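Local structure of tail spike protein gp49 (Pseudomonas phage LKA1, 4RU4) at residues 59-64 with 81-86; 54-59 with 76-81. The protein is a tailspike lyase that probably binds and cleaves the O-specific polysaccharide of its Pseudomonas host, degrading the cell envelope as the phage enters. All coordinates share one frame; numbering follows the deposited sequence.

Contact 1 (59-64 with 81-86); sequences ALQAAV and RGISST
Q61 and I83 lie opposite each other, their CA atoms 5.7 Å apart, where helix 59-64 runs nearly parallel to strand 82-86, the two axes approaching to 8.3 Å at an angle of 13°. The polar part of the contact is the Q61 amide, which bridges the backbone N-H and C=O of a single residue, S84. S84 N donates to Q61 OE1 over 3.0 Å, in the carbonyl plane and on a lone pair, with an N-H...O angle of 162°. In return Q61 NE2 donates to S84 O at 2.9 Å, the acceptor lying close to the amide plane. A bend in the Q61 chain at chi2 (65°) helps bring CD round to the strand. Water 1 donates to Q61 OE1 at 2.8 Å and also hydrogen-bonds to S84 OG, while D65 OD1 accepts a further bond from Q61 NE2. These partners engage both ends of the amide and would fix its rotation.

To one side of the amide, the apolar tips of L60 and V64 meet I83. L60 CD1 meets I83 CD1 at 3.7 Å and V64 CG2 meets I83 CG2 at 3.9 Å; I83 was modelled in two conformers, of which one is described. L60 also packs against I72, Y77 and I79, which carries the apolar layer over to the neighbouring strands.

The backbones of I83 and S85 pair with V111, S113 and V115, whereas S84 turns its N-H and C=O to Q61. The side-chain amide thus acts as a substitute for a backbone partner in the first turns of the coil. A helix laid over the N-terminal end of a parallel beta-helix is the usual cap of the pectin lyase-like fold, and this contact is consistent with that role.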
loop_
_atom_site.group_PDB
_atom_site.type_symbol
_atom_site.label_atom_id
_atom_site.label_comp_id
_atom_site.label_asym_id
_atom_site.label_seq_id
_atom_site.Cartn_x
_atom_site.Cartn_y
_atom_site.Cartn_z
ATOM N N ALA B 59 -7.485 13.372 -43.144
ATOM C CA ALA B 59 -8.254 12.140 -42.948
ATOM C C ALA B 59 -8.581 11.858 -41.471
ATOM O O ALA B 59 -9.715 11.489 -41.130
ATOM C CB ALA B 59 -7.523 10.928 -43.589
ATOM N N LEU B 60 -7.590 12.024 -40.599
ATOM C CA LEU B 60 -7.779 11.741 -39.180
ATOM C C LEU B 60 -8.725 12.747 -38.584
ATOM O O LEU B 60 -9.620 12.385 -37.837
ATOM C CB LEU B 60 -6.454 11.825 -38.436
ATOM C CG LEU B 60 -5.664 10.533 -38.344
ATOM C CD1 LEU B 60 -4.233 10.871 -37.941
ATOM C CD2 LEU B 60 -6.329 9.626 -37.317
ATOM N N GLN B 61 -8.538 14.018 -38.930
ATOM C CA GLN B 61 -9.444 15.061 -38.427
ATOM C C GLN B 61 -10.871 14.823 -38.898
ATOM O O GLN B 61 -11.824 14.992 -38.118
ATOM C CB GLN B 61 -8.978 16.482 -38.812
ATOM C CG GLN B 61 -9.837 17.578 -38.172
ATOM C CD GLN B 61 -9.696 17.590 -36.648
ATOM O OE1 GLN B 61 -8.612 17.838 -36.117
ATOM N NE2 GLN B 61 -10.785 17.295 -35.945
ATOM N N ALA B 62 -11.024 14.436 -40.163
ATOM C CA ALA B 62 -12.365 14.165 -40.715
ATOM C C ALA B 62 -13.014 12.963 -40.031
ATOM O O ALA B 62 -14.244 12.943 -39.786
ATOM C CB ALA B 62 -12.312 13.952 -42.242
ATOM N N ALA B 63 -12.197 11.965 -39.709
ATOM C CA ALA B 63 -12.708 10.794 -38.996
ATOM C C ALA B 63 -13.228 11.192 -37.614
ATOM O O ALA B 63 -14.330 10.791 -37.211
ATOM C CB ALA B 63 -11.616 9.708 -38.866
ATOM N N VAL B 64 -12.421 11.957 -36.880
ATOM C CA VAL B 64 -12.857 12.495 -35.598
ATOM C C VAL B 64 -14.141 13.298 -35.773
ATOM O O VAL B 64 -15.082 13.146 -35.000
ATOM C CB VAL B 64 -11.761 13.364 -34.945
ATOM C CG1 VAL B 64 -12.325 14.190 -33.801
ATOM C CG2 VAL B 64 -10.603 12.471 -34.460
ATOM N N ARG B 81 -0.910 19.576 -38.286
ATOM C CA ARG B 81 -1.792 20.379 -37.422
ATOM C C ARG B 81 -2.302 19.480 -36.335
ATOM O O ARG B 81 -2.349 18.262 -36.509
ATOM C CB ARG B 81 -3.036 20.874 -38.191
ATOM C CG ARG B 81 -2.753 21.849 -39.301
ATOM C CD ARG B 81 -4.025 22.468 -39.919
ATOM N NE ARG B 81 -3.607 23.160 -41.121
ATOM C CZ ARG B 81 -3.133 24.399 -41.135
ATOM N NH1 ARG B 81 -3.088 25.112 -40.013
ATOM N NH2 ARG B 81 -2.734 24.944 -42.277
ATOM N N GLY B 82 -2.763 20.074 -35.236
ATOM C CA GLY B 82 -3.320 19.269 -34.178
ATOM C C GLY B 82 -4.592 18.559 -34.622
ATOM O O GLY B 82 -5.318 19.039 -35.488
ATOM N N ILE B 83 -4.856 17.409 -34.014
ATOM C CA ILE B 83 -6.138 16.734 -34.153
ATOM C C ILE B 83 -6.996 17.123 -32.943
ATOM O O ILE B 83 -6.677 16.763 -31.810
ATOM C CB ILE B 83 -5.946 15.209 -34.188
ATOM C CG1 ILE B 83 -4.968 14.829 -35.316
ATOM C CG2 ILE B 83 -7.312 14.493 -34.291
ATOM C CD1 ILE B 83 -4.461 13.390 -35.239
ATOM N N SER B 84 -8.072 17.864 -33.173
ATOM C CA SER B 84 -8.808 18.451 -32.054
ATOM C C SER B 84 -10.316 18.205 -32.064
ATOM O O SER B 84 -10.916 17.901 -33.099
ATOM C CB SER B 84 -8.522 19.962 -31.994
ATOM O OG SER B 84 -9.086 20.602 -33.125
ATOM N N SER B 85 -10.936 18.367 -30.905
ATOM C CA SER B 85 -12.377 18.276 -30.842
ATOM C C SER B 85 -12.918 19.095 -29.688
ATOM O O SER B 85 -12.182 19.489 -28.780
ATOM C CB SER B 85 -12.786 16.821 -30.651
ATOM O OG SER B 85 -12.255 16.349 -29.435
ATOM N N THR B 86 -14.218 19.346 -29.739
ATOM C CA THR B 86 -14.943 19.863 -28.590
ATOM C C THR B 86 -15.898 18.773 -28.073
ATOM O O THR B 86 -16.440 17.979 -28.843
ATOM C CB THR B 86 -15.666 21.179 -28.916
ATOM O OG1 THR B 86 -16.386 21.038 -30.139
ATOM C CG2 THR B 86 -14.653 22.287 -29.098
HETATM O O HOH W 1 -8.055 20.585 -35.836
#

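Contact 2 (54-59 with 76-81); sequences EIDWAA and DYQINR
W57 receives R81 CB over one face of its indole: the carbon sits 3.7 Å from the centroid of the five-membered ring and 21° off the normal, a CH-pi contact displaced toward the rim. R81 CD continues over the six-membered ring, 3.8 Å from W57 CZ2, while I79 CB lies at the edge, near the ring plane. CG is anti to the backbone N (chi1 167°), and the indole beyond it lies against the corner at N80 and R81, where its NE1 donates a hydrogen bond to G82 O. Beside it, I79 CG2 touches W57 CB at 3.7 Å.

Two polar bonds tie the first turn of the helix to the strand. N80 OD1 accepts the N-H of the N-cap residue E54 at 2.9 Å, almost straight (177°), though the donor stands above the carbonyl plane. Q78 O, by contrast, is buried with no polar partner, and E54 CB and D56 CB press against it. D56 OD2 takes Q78 N at 2.9 Å on its anti side, and D56 OD1 is held by the N-H groups of V23 and G24. Three backbone donors on one buried carboxylate should favour its ionised form.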
loop_
_atom_site.group_PDB
_atom_site.type_symbol
_atom_site.label_atom_id
_atom_site.label_comp_id
_atom_site.label_asym_id
_atom_site.label_seq_id
_atom_site.Cartn_x
_atom_site.Cartn_y
_atom_site.Cartn_z
ATOM N N GLU B 54 -1.258 17.908 -44.684
ATOM C CA GLU B 54 -1.088 16.473 -44.878
ATOM C C GLU B 54 -2.421 15.762 -45.084
ATOM O O GLU B 54 -3.393 16.011 -44.365
ATOM C CB GLU B 54 -0.375 15.860 -43.654
ATOM C CG GLU B 54 1.085 16.313 -43.488
ATOM C CD GLU B 54 2.036 15.657 -44.485
ATOM O OE1 GLU B 54 1.641 14.672 -45.144
ATOM O OE2 GLU B 54 3.190 16.127 -44.606
ATOM N N ILE B 55 -2.464 14.868 -46.061
ATOM C CA ILE B 55 -3.616 14.001 -46.231
ATOM C C ILE B 55 -3.926 13.199 -44.939
ATOM O O ILE B 55 -5.090 13.064 -44.566
ATOM C CB ILE B 55 -3.409 13.069 -47.459
ATOM C CG1 ILE B 55 -3.545 13.889 -48.759
ATOM C CG2 ILE B 55 -4.387 11.875 -47.425
ATOM C CD1 ILE B 55 -2.926 13.230 -50.022
ATOM N N ASP B 56 -2.894 12.712 -44.240
ATOM C CA ASP B 56 -3.128 11.936 -43.015
ATOM C C ASP B 56 -3.838 12.782 -41.975
ATOM O O ASP B 56 -4.728 12.299 -41.271
ATOM C CB ASP B 56 -1.821 11.407 -42.411
ATOM C CG ASP B 56 -1.180 10.296 -43.249
ATOM O OD1 ASP B 56 -1.909 9.566 -43.956
ATOM O OD2 ASP B 56 0.064 10.169 -43.193
ATOM N N TRP B 57 -3.441 14.049 -41.869
ATOM C CA TRP B 57 -4.102 14.926 -40.912
ATOM C C TRP B 57 -5.558 15.172 -41.319
ATOM O O TRP B 57 -6.491 15.044 -40.498
ATOM C CB TRP B 57 -3.365 16.268 -40.749
ATOM C CG TRP B 57 -4.273 17.237 -39.995
ATOM C CD1 TRP B 57 -4.428 17.329 -38.635
ATOM C CD2 TRP B 57 -5.182 18.187 -40.569
ATOM N NE1 TRP B 57 -5.358 18.292 -38.325
ATOM C CE2 TRP B 57 -5.845 18.829 -39.496
ATOM C CE3 TRP B 57 -5.496 18.556 -41.880
ATOM C CZ2 TRP B 57 -6.792 19.804 -39.699
ATOM C CZ3 TRP B 57 -6.445 19.545 -42.088
ATOM C CH2 TRP B 57 -7.076 20.160 -41.001
ATOM N N ALA B 58 -5.753 15.542 -42.579
ATOM C CA ALA B 58 -7.099 15.788 -43.091
ATOM C C ALA B 58 -8.005 14.561 -42.859
ATOM O O ALA B 58 -9.142 14.691 -42.395
ATOM C CB ALA B 58 -7.052 16.187 -44.598
ATOM N N ALA B 59 -7.485 13.372 -43.144
ATOM C CA ALA B 59 -8.254 12.140 -42.948
ATOM C C ALA B 59 -8.581 11.858 -41.471
ATOM O O ALA B 59 -9.715 11.489 -41.130
ATOM C CB ALA B 59 -7.523 10.928 -43.589
ATOM N N ASP B 76 1.817 4.992 -39.829
ATOM C CA ASP B 76 2.631 6.078 -39.320
ATOM C C ASP B 76 2.094 7.328 -39.990
ATOM O O ASP B 76 2.437 7.632 -41.119
ATOM C CB ASP B 76 4.104 5.809 -39.668
ATOM C CG ASP B 76 5.068 6.721 -38.927
ATOM O OD1 ASP B 76 4.745 7.894 -38.644
ATOM O OD2 ASP B 76 6.183 6.265 -38.627
ATOM N N TYR B 77 1.200 8.026 -39.295
ATOM C CA TYR B 77 0.408 9.090 -39.906
ATOM C C TYR B 77 1.055 10.461 -39.710
ATOM O O TYR B 77 1.320 10.878 -38.576
ATOM C CB TYR B 77 -0.988 9.053 -39.294
ATOM C CG TYR B 77 -1.684 7.719 -39.476
ATOM C CD1 TYR B 77 -1.517 6.684 -38.558
ATOM C CD2 TYR B 77 -2.528 7.503 -40.561
ATOM C CE1 TYR B 77 -2.153 5.473 -38.729
ATOM C CE2 TYR B 77 -3.178 6.301 -40.735
ATOM C CZ TYR B 77 -2.984 5.284 -39.818
ATOM O OH TYR B 77 -3.622 4.074 -39.989
ATOM N N GLN B 78 1.315 11.157 -40.812
ATOM C CA GLN B 78 2.022 12.426 -40.757
ATOM C C GLN B 78 1.020 13.557 -40.658
ATOM O O GLN B 78 0.152 13.699 -41.532
ATOM C CB GLN B 78 2.888 12.618 -42.013
ATOM C CG GLN B 78 3.701 11.358 -42.380
ATOM C CD GLN B 78 4.692 10.997 -41.286
ATOM O OE1 GLN B 78 5.621 11.767 -41.001
ATOM N NE2 GLN B 78 4.461 9.852 -40.616
ATOM N N ILE B 79 1.137 14.367 -39.607
ATOM C CA ILE B 79 0.198 15.466 -39.422
ATOM C C ILE B 79 0.923 16.794 -39.237
ATOM O O ILE B 79 1.980 16.858 -38.615
ATOM C CB ILE B 79 -0.778 15.201 -38.252
ATOM C CG1 ILE B 79 -0.020 15.153 -36.915
ATOM C CG2 ILE B 79 -1.565 13.910 -38.517
ATOM C CD1 ILE B 79 -0.899 15.233 -35.656
ATOM N N ASN B 80 0.374 17.860 -39.802
ATOM C CA ASN B 80 1.029 19.150 -39.679
ATOM C C ASN B 80 0.186 20.091 -38.827
ATOM O O ASN B 80 0.528 21.262 -38.670
ATOM C CB ASN B 80 1.233 19.766 -41.064
ATOM C CG ASN B 80 -0.070 20.018 -41.765
ATOM O OD1 ASN B 80 -0.788 19.078 -42.107
ATOM N ND2 ASN B 80 -0.401 21.290 -41.974
ATOM N N ARG B 81 -0.910 19.576 -38.286
ATOM C CA ARG B 81 -1.792 20.379 -37.422
ATOM C C ARG B 81 -2.302 19.480 -36.335
ATOM O O ARG B 81 -2.349 18.262 -36.509
ATOM C CB ARG B 81 -3.036 20.874 -38.191
ATOM C CG ARG B 81 -2.753 21.849 -39.301
ATOM C CD ARG B 81 -4.025 22.468 -39.919
ATOM N NE ARG B 81 -3.607 23.160 -41.121
ATOM C CZ ARG B 81 -3.133 24.399 -41.135
ATOM N NH1 ARG B 81 -3.088 25.112 -40.013
ATOM N NH2 ARG B 81 -2.734 24.944 -42.277
#

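Helix 55-65 serves both contacts, its first turns in 54-59/76-81 and its later ones in 59-64/81-86, with A59 and R81 common to the two. Strands 75-79 and 82-86 follow each other round a corner, so the helix crosses the first almost perpendicularly and then runs nearly alongside the second. Contact 2 is buried and relies on a carboxylate, an asparagine and an indole; contact 1 is partly buried, admits water and uses a side-chain amide. The indole of contact 2 and the strand start of contact 1 are joined directly, so the two form one continuous interface. Both lie far from the calcium site.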